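Local coordinates for nitrate regulatory protein (Klebsiella oxytoca, PDB 4AKK), which senses nitrate and nitrite and binds the nasF operon leader RNA at its factor-independent terminator, bringing about transcription antitermination, at residues A[372-377]-A[386-391]; A[216-221]-A[365-370]; A[70-75]-A[99-104]. All coordinates share one frame; numbering follows the deposited sequence.

Overall arrangement
From the N terminus, contact 3 comes first: 70-75 and 99-104 pair the antiparallel helices 56-85 and 92-117 across a short connection within the nitrate-sensing NIT region. Contact 2 spans a far longer interval, 143 residues and mostly helix, joining the start of helix 217-240 to helix 360-380 and so NIT to ANTAR. Contact 1 then closes the short turn between helices 360-380 and 385-399 inside ANTAR. The three follow in series, none nested or crossed. Contacts 1 and 2 share helix 360-380, and Trp389 and Glu386 of one touch Gln221 and Arg220 of the other; contact 3 lies apart, its centre about 41 Å from that of contact 1.

Contact 1 (A[372-377]-A[386-391]); sequences KAKSVL and EQAWQA
Helices 372-377 and 386-391 meet through Lys374 and Ala388, whose CA atoms are 5.3 Å apart, with the short axes 8.8 Å apart at closest approach and their directions 114° from each other. Ala388 points its methyl at the first helix, where CB lies 3.9 Å from Lys374 O and 4.0 Å from Lys374 CG. A methyl here lets the backbones come close. Lys374 contributes its aliphatic stem: CG packs near Trp389 N, and CD reaches the edge of the indole near its plane, 4.1 Å from Trp389 CD1. The chain then bends at chi3 (48°), and the ammonium leaves the apolar seam for Glu371 and Glu385, with which NZ forms salt bridges. Leu377, one turn on, points its CB toward the second helix. Its CD1 rests 3.7 Å from Ala388 O and 4.2 Å from Ala391 CB, while CB of Leu377 lies beside CB of Ala388. Leu377 also packs against Leu416 of the second subunit, and Leu392 of helix 385-399 extends the same apolar seam. Trp389 has CG anti to the backbone N (chi1 -174°), which swings the indole off the helix toward helix 217-240; there NE1 is hydrogen-bonded to Gln221 OE1 and the ring takes part in a cation-pi contact with Arg220. All five touching residues are buried, and they meet through carbon and backbone atoms. The chemistry thus implies a close apolar helix pair within ANTAR, in which the polar ends of Lys374 and Trp389 are satisfied outside the pair, by Glu371 and Glu385 and by Gln221.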
loop_
_atom_site.group_PDB
_atom_site.type_symbol
_atom_site.label_atom_id
_atom_site.label_comp_id
_atom_site.label_asym_id
_atom_site.label_seq_id
_atom_site.Cartn_x
_atom_site.Cartn_y
_atom_site.Cartn_z
ATOM N N LYS A 372 -19.731 -6.144 -15.334
ATOM C CA LYS A 372 -19.457 -5.139 -16.369
ATOM C C LYS A 372 -18.444 -5.600 -17.433
ATOM O O LYS A 372 -18.685 -5.467 -18.636
ATOM C CB LYS A 372 -18.964 -3.849 -15.731
ATOM C CG LYS A 372 -20.025 -3.017 -15.029
ATOM C CD LYS A 372 -19.349 -1.882 -14.254
ATOM C CE LYS A 372 -20.337 -0.849 -13.739
ATOM N NZ LYS A 372 -20.617 0.203 -14.755
ATOM N N ALA A 373 -17.300 -6.123 -17.006
ATOM C CA ALA A 373 -16.334 -6.647 -17.975
ATOM C C ALA A 373 -16.937 -7.759 -18.838
ATOM O O ALA A 373 -16.672 -7.836 -20.041
ATOM C CB ALA A 373 -15.071 -7.122 -17.289
ATOM N N LYS A 374 -17.743 -8.623 -18.225
ATOM C CA LYS A 374 -18.425 -9.672 -18.977
ATOM C C LYS A 374 -19.320 -9.077 -20.065
ATOM O O LYS A 374 -19.284 -9.509 -21.218
ATOM C CB LYS A 374 -19.243 -10.570 -18.053
ATOM C CG LYS A 374 -18.436 -11.677 -17.391
ATOM C CD LYS A 374 -19.190 -12.285 -16.205
ATOM C CE LYS A 374 -20.632 -12.632 -16.567
ATOM N NZ LYS A 374 -21.404 -13.144 -15.390
ATOM N N SER A 375 -20.118 -8.082 -19.693
ATOM C CA SER A 375 -20.981 -7.400 -20.654
ATOM C C SER A 375 -20.185 -6.824 -21.818
ATOM O O SER A 375 -20.623 -6.888 -22.963
ATOM C CB SER A 375 -21.780 -6.294 -19.971
ATOM O OG SER A 375 -22.415 -6.805 -18.813
ATOM N N VAL A 376 -19.013 -6.265 -21.525
ATOM C CA VAL A 376 -18.169 -5.708 -22.575
ATOM C C VAL A 376 -17.806 -6.775 -23.596
ATOM O O VAL A 376 -17.870 -6.536 -24.801
ATOM C CB VAL A 376 -16.881 -5.066 -22.016
ATOM C CG1 VAL A 376 -15.866 -4.841 -23.140
ATOM C CG2 VAL A 376 -17.206 -3.753 -21.300
ATOM N N LEU A 377 -17.418 -7.949 -23.110
ATOM C CA LEU A 377 -17.093 -9.068 -23.986
ATOM C C LEU A 377 -18.336 -9.590 -24.709
ATOM O O LEU A 377 -18.267 -10.005 -25.863
ATOM C CB LEU A 377 -16.425 -10.195 -23.192
ATOM C CG LEU A 377 -15.096 -9.838 -22.514
ATOM C CD1 LEU A 377 -14.593 -10.961 -21.635
ATOM C CD2 LEU A 377 -14.058 -9.468 -23.555
ATOM N N GLU A 386 -21.247 -17.292 -20.095
ATOM C CA GLU A 386 -20.303 -18.223 -19.486
ATOM C C GLU A 386 -18.953 -18.120 -20.190
ATOM O O GLU A 386 -17.908 -18.078 -19.543
ATOM C CB GLU A 386 -20.840 -19.661 -19.527
ATOM C CG GLU A 386 -19.821 -20.724 -19.089
ATOM C CD GLU A 386 -19.546 -20.691 -17.591
ATOM O OE1 GLU A 386 -20.142 -19.842 -16.893
ATOM O OE2 GLU A 386 -18.741 -21.519 -17.110
ATOM N N GLN A 387 -18.985 -18.051 -21.517
ATOM C CA GLN A 387 -17.775 -17.886 -22.311
ATOM C C GLN A 387 -17.007 -16.637 -21.876
ATOM O O GLN A 387 -15.779 -16.648 -21.757
ATOM C CB GLN A 387 -18.141 -17.782 -23.792
ATOM C CG GLN A 387 -16.956 -17.603 -24.741
ATOM C CD GLN A 387 -17.397 -17.453 -26.193
ATOM O OE1 GLN A 387 -18.588 -17.290 -26.480
ATOM N NE2 GLN A 387 -16.438 -17.507 -27.115
ATOM N N ALA A 388 -17.750 -15.558 -21.658
ATOM C CA ALA A 388 -17.199 -14.295 -21.183
ATOM C C ALA A 388 -16.455 -14.474 -19.861
ATOM O O ALA A 388 -15.325 -14.005 -19.696
ATOM C CB ALA A 388 -18.322 -13.271 -21.025
ATOM N N TRP A 389 -17.099 -15.158 -18.922
ATOM C CA TRP A 389 -16.510 -15.396 -17.615
ATOM C C TRP A 389 -15.246 -16.238 -17.756
ATOM O O TRP A 389 -14.216 -15.936 -17.149
ATOM C CB TRP A 389 -17.517 -16.071 -16.677
ATOM C CG TRP A 389 -17.014 -16.202 -15.268
ATOM C CD1 TRP A 389 -17.139 -15.283 -14.260
ATOM C CD2 TRP A 389 -16.298 -17.312 -14.714
ATOM N NE1 TRP A 389 -16.539 -15.752 -13.111
ATOM C CE2 TRP A 389 -16.018 -16.997 -13.362
ATOM C CE3 TRP A 389 -15.861 -18.543 -15.230
ATOM C CZ2 TRP A 389 -15.324 -17.873 -12.517
ATOM C CZ3 TRP A 389 -15.177 -19.417 -14.388
ATOM C CH2 TRP A 389 -14.914 -19.077 -13.046
ATOM N N GLN A 390 -15.313 -17.279 -18.575
ATOM C CA GLN A 390 -14.158 -18.144 -18.773
ATOM C C GLN A 390 -12.989 -17.361 -19.354
ATOM O O GLN A 390 -11.847 -17.555 -18.945
ATOM C CB GLN A 390 -14.511 -19.336 -19.666
ATOM C CG GLN A 390 -15.481 -20.324 -19.026
ATOM C CD GLN A 390 -14.852 -21.172 -17.915
ATOM O OE1 GLN A 390 -13.524 -21.235 -17.886
ATOM N NE2 GLN A 390 -15.562 -21.763 -17.095
ATOM N N ALA A 391 -13.277 -16.461 -20.294
ATOM C CA ALA A 391 -12.229 -15.634 -20.904
ATOM C C ALA A 391 -11.486 -14.801 -19.857
ATOM O O ALA A 391 -10.259 -14.731 -19.860
ATOM C CB ALA A 391 -12.817 -14.737 -21.972
#

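Contact 2 (A[216-221]-A[365-370]); sequences SDELRQ and EERKLI. With EDO (1,2-ethanediol), chain D.
Arg367, Gln221 and Glu218 carry this contact. Arg367 reaches from helix 360-380 to the first turn of helix 217-240, spanning axes 13.3 Å apart. Its chain runs extended from CG to NE, and its guanidinium grips the Glu218 carboxylate end-on in a bidentate salt bridge. NH1 of Arg367 lies 2.6 Å from Glu218 OE1, met on the syn side; NH2 lies 2.9 Å from Glu218 OE2, in the guanidinium plane but well above that of the carboxylate. The two flat groups are turned 44° apart, so the fork is twisted. A weak third bond joins NH1 to OE2, an oxygen that also accepts from Gln222 NE2. Glu218 bends at chi2 (67°), which brings its acid end nearer the arginine than its CB direction alone would suggest.

Gln221 slides past Arg367 in the opposite direction: CB lies over one face of the guanidinium, and CG is 4.0 Å from Arg367 NE. Its amide belongs to other partners, OE1 to Trp389 and NE2 to Asp225. Ile370 CD1 lies 4.1 Å from the amide nitrogen NE2 of Gln221. Ser216 N-caps helix 217-240, its OG accepting from Leu219 N at 3.1 Å. Beside that end, an ethanediol, probably from the crystallisation liquor, is modelled so tightly over the Arg220 guanidinium that its placement is doubtful.

A bidentate arginine-glutamate salt bridge beside modest side-chain packing is the character of this interdomain interface, where the NIT nitrate receptor meets the ANTAR RNA-binding effector.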
loop_
_atom_site.group_PDB
_atom_site.type_symbol
_atom_site.label_atom_id
_atom_site.label_comp_id
_atom_site.label_asym_id
_atom_site.label_seq_id
_atom_site.Cartn_x
_atom_site.Cartn_y
_atom_site.Cartn_z
ATOM N N SER A 216 -21.945 -24.010 -7.324
ATOM C CA SER A 216 -22.752 -22.865 -7.737
ATOM C C SER A 216 -21.829 -21.820 -8.343
ATOM O O SER A 216 -20.612 -21.893 -8.165
ATOM C CB SER A 216 -23.518 -22.274 -6.557
ATOM O OG SER A 216 -22.642 -21.925 -5.506
ATOM N N ASP A 217 -22.398 -20.871 -9.082
ATOM C CA ASP A 217 -21.622 -19.755 -9.618
ATOM C C ASP A 217 -20.932 -19.015 -8.476
ATOM O O ASP A 217 -19.817 -18.524 -8.619
ATOM C CB ASP A 217 -22.514 -18.804 -10.421
ATOM C CG ASP A 217 -22.941 -19.394 -11.764
ATOM O OD1 ASP A 217 -22.601 -20.563 -12.043
ATOM O OD2 ASP A 217 -23.615 -18.688 -12.545
ATOM N N GLU A 218 -21.603 -18.984 -7.335
ATOM C CA GLU A 218 -21.097 -18.355 -6.121
ATOM C C GLU A 218 -19.865 -19.072 -5.547
ATOM O O GLU A 218 -18.814 -18.465 -5.352
ATOM C CB GLU A 218 -22.222 -18.341 -5.078
ATOM C CG GLU A 218 -21.804 -17.868 -3.704
ATOM C CD GLU A 218 -21.427 -16.411 -3.700
ATOM O OE1 GLU A 218 -22.139 -15.627 -4.363
ATOM O OE2 GLU A 218 -20.431 -16.045 -3.041
ATOM N N LEU A 219 -20.016 -20.364 -5.264
ATOM C CA LEU A 219 -18.929 -21.177 -4.721
ATOM C C LEU A 219 -17.738 -21.176 -5.668
ATOM O O LEU A 219 -16.590 -21.030 -5.247
ATOM C CB LEU A 219 -19.412 -22.611 -4.448
ATOM C CG LEU A 219 -18.421 -23.557 -3.767
ATOM C CD1 LEU A 219 -17.985 -22.996 -2.424
ATOM C CD2 LEU A 219 -19.022 -24.966 -3.597
ATOM N N ARG A 220 -18.017 -21.314 -6.956
ATOM C CA ARG A 220 -16.973 -21.244 -7.955
ATOM C C ARG A 220 -16.189 -19.913 -7.936
ATOM O O ARG A 220 -14.963 -19.900 -8.110
ATOM C CB ARG A 220 -17.546 -21.527 -9.351
ATOM C CG ARG A 220 -16.509 -21.323 -10.459
ATOM C CD ARG A 220 -17.047 -21.700 -11.831
ATOM N NE ARG A 220 -17.962 -20.700 -12.358
ATOM C CZ ARG A 220 -18.480 -20.736 -13.583
ATOM N NH1 ARG A 220 -18.181 -21.736 -14.402
ATOM N NH2 ARG A 220 -19.305 -19.777 -13.986
ATOM N N GLN A 221 -16.881 -18.789 -7.749
ATOM C CA GLN A 221 -16.169 -17.506 -7.720
ATOM C C GLN A 221 -15.284 -17.437 -6.467
ATOM O O GLN A 221 -14.122 -17.044 -6.541
ATOM C CB GLN A 221 -17.138 -16.309 -7.802
ATOM C CG GLN A 221 -16.446 -14.957 -8.036
ATOM C CD GLN A 221 -15.728 -14.855 -9.382
ATOM O OE1 GLN A 221 -16.334 -15.018 -10.444
ATOM N NE2 GLN A 221 -14.430 -14.574 -9.338
ATOM N N GLU A 365 -18.796 -5.581 -4.539
ATOM C CA GLU A 365 -18.168 -4.503 -5.303
ATOM C C GLU A 365 -17.351 -5.054 -6.476
ATOM O O GLU A 365 -17.425 -4.547 -7.598
ATOM C CB GLU A 365 -17.274 -3.662 -4.399
ATOM C CG GLU A 365 -17.978 -2.490 -3.749
ATOM C CD GLU A 365 -18.299 -1.384 -4.745
ATOM O OE1 GLU A 365 -17.844 -1.471 -5.914
ATOM O OE2 GLU A 365 -19.002 -0.426 -4.353
ATOM N N GLU A 366 -16.581 -6.106 -6.218
ATOM C CA GLU A 366 -15.692 -6.657 -7.240
ATOM C C GLU A 366 -16.470 -7.440 -8.277
ATOM O O GLU A 366 -16.113 -7.449 -9.462
ATOM C CB GLU A 366 -14.622 -7.542 -6.601
ATOM C CG GLU A 366 -13.750 -6.778 -5.619
ATOM C CD GLU A 366 -12.635 -7.634 -5.049
ATOM O OE1 GLU A 366 -12.670 -8.861 -5.267
ATOM O OE2 GLU A 366 -11.729 -7.080 -4.388
ATOM N N ARG A 367 -17.537 -8.100 -7.837
ATOM C CA ARG A 367 -18.369 -8.831 -8.775
ATOM C C ARG A 367 -19.056 -7.890 -9.758
ATOM O O ARG A 367 -19.229 -8.231 -10.927
ATOM C CB ARG A 367 -19.368 -9.717 -8.040
ATOM C CG ARG A 367 -18.702 -10.972 -7.532
ATOM C CD ARG A 367 -19.501 -11.665 -6.474
ATOM N NE ARG A 367 -18.675 -12.616 -5.741
ATOM C CZ ARG A 367 -19.168 -13.589 -4.985
ATOM N NH1 ARG A 367 -20.483 -13.727 -4.878
ATOM N NH2 ARG A 367 -18.354 -14.422 -4.342
ATOM N N LYS A 368 -19.412 -6.698 -9.290
ATOM C CA LYS A 368 -20.021 -5.684 -10.153
ATOM C C LYS A 368 -19.071 -5.335 -11.299
ATOM O O LYS A 368 -19.475 -5.203 -12.460
ATOM C CB LYS A 368 -20.349 -4.411 -9.360
ATOM C CG LYS A 368 -20.927 -3.295 -10.235
ATOM C CD LYS A 368 -20.309 -1.943 -9.913
ATOM C CE LYS A 368 -20.581 -1.537 -8.478
ATOM N NZ LYS A 368 -20.462 -0.068 -8.288
ATOM N N LEU A 369 -17.802 -5.177 -10.963
ATOM C CA LEU A 369 -16.783 -4.926 -11.971
ATOM C C LEU A 369 -16.650 -6.079 -12.951
ATOM O O LEU A 369 -16.537 -5.864 -14.159
ATOM C CB LEU A 369 -15.450 -4.648 -11.299
ATOM C CG LEU A 369 -15.505 -3.379 -10.460
ATOM C CD1 LEU A 369 -14.277 -3.247 -9.567
ATOM C CD2 LEU A 369 -15.660 -2.173 -11.376
ATOM N N ILE A 370 -16.675 -7.305 -12.430
ATOM C CA ILE A 370 -16.571 -8.486 -13.267
ATOM C C ILE A 370 -17.785 -8.645 -14.183
ATOM O O ILE A 370 -17.653 -9.061 -15.336
ATOM C CB ILE A 370 -16.376 -9.768 -12.425
ATOM C CG1 ILE A 370 -14.985 -9.771 -11.774
ATOM C CG2 ILE A 370 -16.517 -10.982 -13.297
ATOM C CD1 ILE A 370 -14.858 -10.683 -10.559
HETATM C C1 EDO D . -20.837 -23.970 -13.508
HETATM O O1 EDO D . -19.782 -24.896 -13.208
HETATM C C2 EDO D . -20.670 -22.708 -12.669
HETATM O O2 EDO D . -21.051 -22.947 -11.309
#

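Contact 3 (A[70-75]-A[99-104]); sequences VHMLQC and AALVDE. With EDO (1,2-ethanediol), chain E.
Apolar side-chain packing makes up this contact, led by Met72 and Leu101 on one flank and by Leu73 and Val102 on the other. The thioether of Met72, bent at both chi2 (-35°) and chi3 (-34°), folds over Leu101 so that its terminal methyl and CG both lie close to Leu101 CB. CE is modelled 3.3 Å from Leu101 CD1, too short to be taken at face value, so the placing of the methyl is doubtful; SD of Met72 sits 4.1 Å from that same CD1. This flank lies toward the outside, for Leu101 is exposed and Met72 partly so.

Val102 packs on the buried flank. Its CG2, anti to the carbonyl carbon, points between the first-helix residues: it lies 3.7 Å from Met72 CB and 3.6 Å from Met72 O, and also approaches the peptide that leads into Leu73. The other methyl, CG1, meets Leu73 CD2 at 4.0 Å, the two side chains crossing at about a right angle. The CB of Leu73 does not point at the partner helix, but the end of the side chain comes nearer.

Polar groups of the two helices find partners elsewhere. Asp103 OD1 accepts a hydrogen bond from an ethanediol O1, probably left from the crystallisation liquor, at 2.7 Å, and the same oxygen forms a salt bridge with Arg142. The buried His71 and Gln74 both bond to Lys196.

The helices run antiparallel, their directions 162° apart and their short axes 8.6 Å apart, the CA atoms of Met72 and Val102 being nearest. Helix 138-147 meets both Leu73 and Val102 through Leu138, and helix 152-167 covers Leu73 through Ile163 and Leu166, so the pair packs against two further helices of the all-helical NIT region.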
loop_
_atom_site.group_PDB
_atom_site.type_symbol
_atom_site.label_atom_id
_atom_site.label_comp_id
_atom_site.label_asym_id
_atom_site.label_seq_id
_atom_site.Cartn_x
_atom_site.Cartn_y
_atom_site.Cartn_z
ATOM N N VAL A 70 -2.021 -21.457 14.012
ATOM C CA VAL A 70 -2.772 -21.320 12.774
ATOM C C VAL A 70 -2.758 -22.651 12.040
ATOM O O VAL A 70 -3.766 -23.072 11.487
ATOM C CB VAL A 70 -2.204 -20.181 11.883
ATOM C CG1 VAL A 70 -2.647 -20.340 10.422
ATOM C CG2 VAL A 70 -2.621 -18.819 12.440
ATOM N N HIS A 71 -1.615 -23.326 12.056
ATOM C CA HIS A 71 -1.505 -24.596 11.358
ATOM C C HIS A 71 -2.436 -25.663 11.957
ATOM O O HIS A 71 -3.157 -26.360 11.229
ATOM C CB HIS A 71 -0.052 -25.097 11.314
ATOM C CG HIS A 71 0.095 -26.407 10.605
ATOM N ND1 HIS A 71 0.071 -26.517 9.230
ATOM C CD2 HIS A 71 0.229 -27.670 11.081
ATOM C CE1 HIS A 71 0.196 -27.787 8.889
ATOM N NE2 HIS A 71 0.293 -28.508 9.993
ATOM N N MET A 72 -2.423 -25.784 13.280
ATOM C CA MET A 72 -3.314 -26.721 13.953
ATOM C C MET A 72 -4.786 -26.375 13.694
ATOM O O MET A 72 -5.612 -27.265 13.489
ATOM C CB MET A 72 -3.036 -26.766 15.462
ATOM C CG MET A 72 -1.644 -27.306 15.874
ATOM S SD MET A 72 -0.839 -28.642 14.918
ATOM C CE MET A 72 -2.165 -29.682 14.336
ATOM N N LEU A 73 -5.110 -25.081 13.715
ATOM C CA LEU A 73 -6.481 -24.634 13.431
ATOM C C LEU A 73 -6.884 -24.997 12.001
ATOM O O LEU A 73 -8.030 -25.350 11.748
ATOM C CB LEU A 73 -6.620 -23.127 13.656
ATOM C CG LEU A 73 -6.676 -22.713 15.127
ATOM C CD1 LEU A 73 -6.419 -21.225 15.266
ATOM C CD2 LEU A 73 -8.014 -23.099 15.758
ATOM N N GLN A 74 -5.932 -24.915 11.076
ATOM C CA GLN A 74 -6.158 -25.354 9.695
ATOM C C GLN A 74 -6.424 -26.866 9.622
ATOM O O GLN A 74 -7.254 -27.326 8.831
ATOM C CB GLN A 74 -4.950 -24.983 8.819
ATOM C CG GLN A 74 -4.841 -23.490 8.484
ATOM C CD GLN A 74 -3.431 -23.053 8.087
ATOM O OE1 GLN A 74 -2.446 -23.747 8.370
ATOM N NE2 GLN A 74 -3.326 -21.880 7.450
ATOM N N CYS A 75 -5.714 -27.639 10.438
ATOM C CA CYS A 75 -5.966 -29.082 10.511
ATOM C C CYS A 75 -7.360 -29.340 11.073
ATOM O O CYS A 75 -8.127 -30.140 10.534
ATOM C CB CYS A 75 -4.904 -29.795 11.365
ATOM S SG CYS A 75 -3.195 -29.697 10.710
ATOM N N ALA A 99 -8.276 -30.999 17.697
ATOM C CA ALA A 99 -8.684 -30.110 18.772
ATOM C C ALA A 99 -7.705 -30.150 19.944
ATOM O O ALA A 99 -7.458 -29.134 20.591
ATOM C CB ALA A 99 -10.109 -30.454 19.238
ATOM N N ALA A 100 -7.148 -31.328 20.213
ATOM C CA ALA A 100 -6.171 -31.488 21.286
ATOM C C ALA A 100 -4.882 -30.738 20.974
ATOM O O ALA A 100 -4.293 -30.089 21.844
ATOM C CB ALA A 100 -5.874 -32.980 21.518
ATOM N N LEU A 101 -4.444 -30.840 19.723
ATOM C CA LEU A 101 -3.250 -30.140 19.260
ATOM C C LEU A 101 -3.406 -28.625 19.312
ATOM O O LEU A 101 -2.473 -27.903 19.676
ATOM C CB LEU A 101 -2.905 -30.575 17.841
ATOM C CG LEU A 101 -2.489 -32.039 17.734
ATOM C CD1 LEU A 101 -2.058 -32.350 16.316
ATOM C CD2 LEU A 101 -1.367 -32.335 18.722
ATOM N N VAL A 102 -4.586 -28.148 18.931
ATOM C CA VAL A 102 -4.891 -26.728 18.998
ATOM C C VAL A 102 -4.797 -26.239 20.445
ATOM O O VAL A 102 -4.196 -25.204 20.736
ATOM C CB VAL A 102 -6.316 -26.446 18.471
ATOM C CG1 VAL A 102 -6.791 -25.094 18.947
ATOM C CG2 VAL A 102 -6.382 -26.566 16.939
ATOM N N ASP A 103 -5.413 -26.984 21.352
ATOM C CA ASP A 103 -5.427 -26.600 22.761
ATOM C C ASP A 103 -4.003 -26.536 23.316
ATOM O O ASP A 103 -3.667 -25.653 24.105
ATOM C CB ASP A 103 -6.265 -27.595 23.564
ATOM C CG ASP A 103 -7.743 -27.485 23.257
ATOM O OD1 ASP A 103 -8.144 -26.484 22.621
ATOM O OD2 ASP A 103 -8.504 -28.391 23.657
ATOM N N GLU A 104 -3.181 -27.484 22.888
ATOM C CA GLU A 104 -1.765 -27.508 23.229
ATOM C C GLU A 104 -1.035 -26.269 22.709
ATOM O O GLU A 104 -0.226 -25.672 23.426
ATOM C CB GLU A 104 -1.125 -28.780 22.675
ATOM C CG GLU A 104 0.388 -28.742 22.523
ATOM C CD GLU A 104 0.937 -30.062 22.007
ATOM O OE1 GLU A 104 0.320 -31.107 22.305
ATOM O OE2 GLU A 104 1.970 -30.056 21.301
HETATM C C1 EDO E . -10.605 -24.184 23.639
HETATM O O1 EDO E . -9.208 -24.335 23.927
HETATM C C2 EDO E . -11.103 -22.812 24.087
HETATM O O2 EDO E . -12.537 -22.836 24.194
#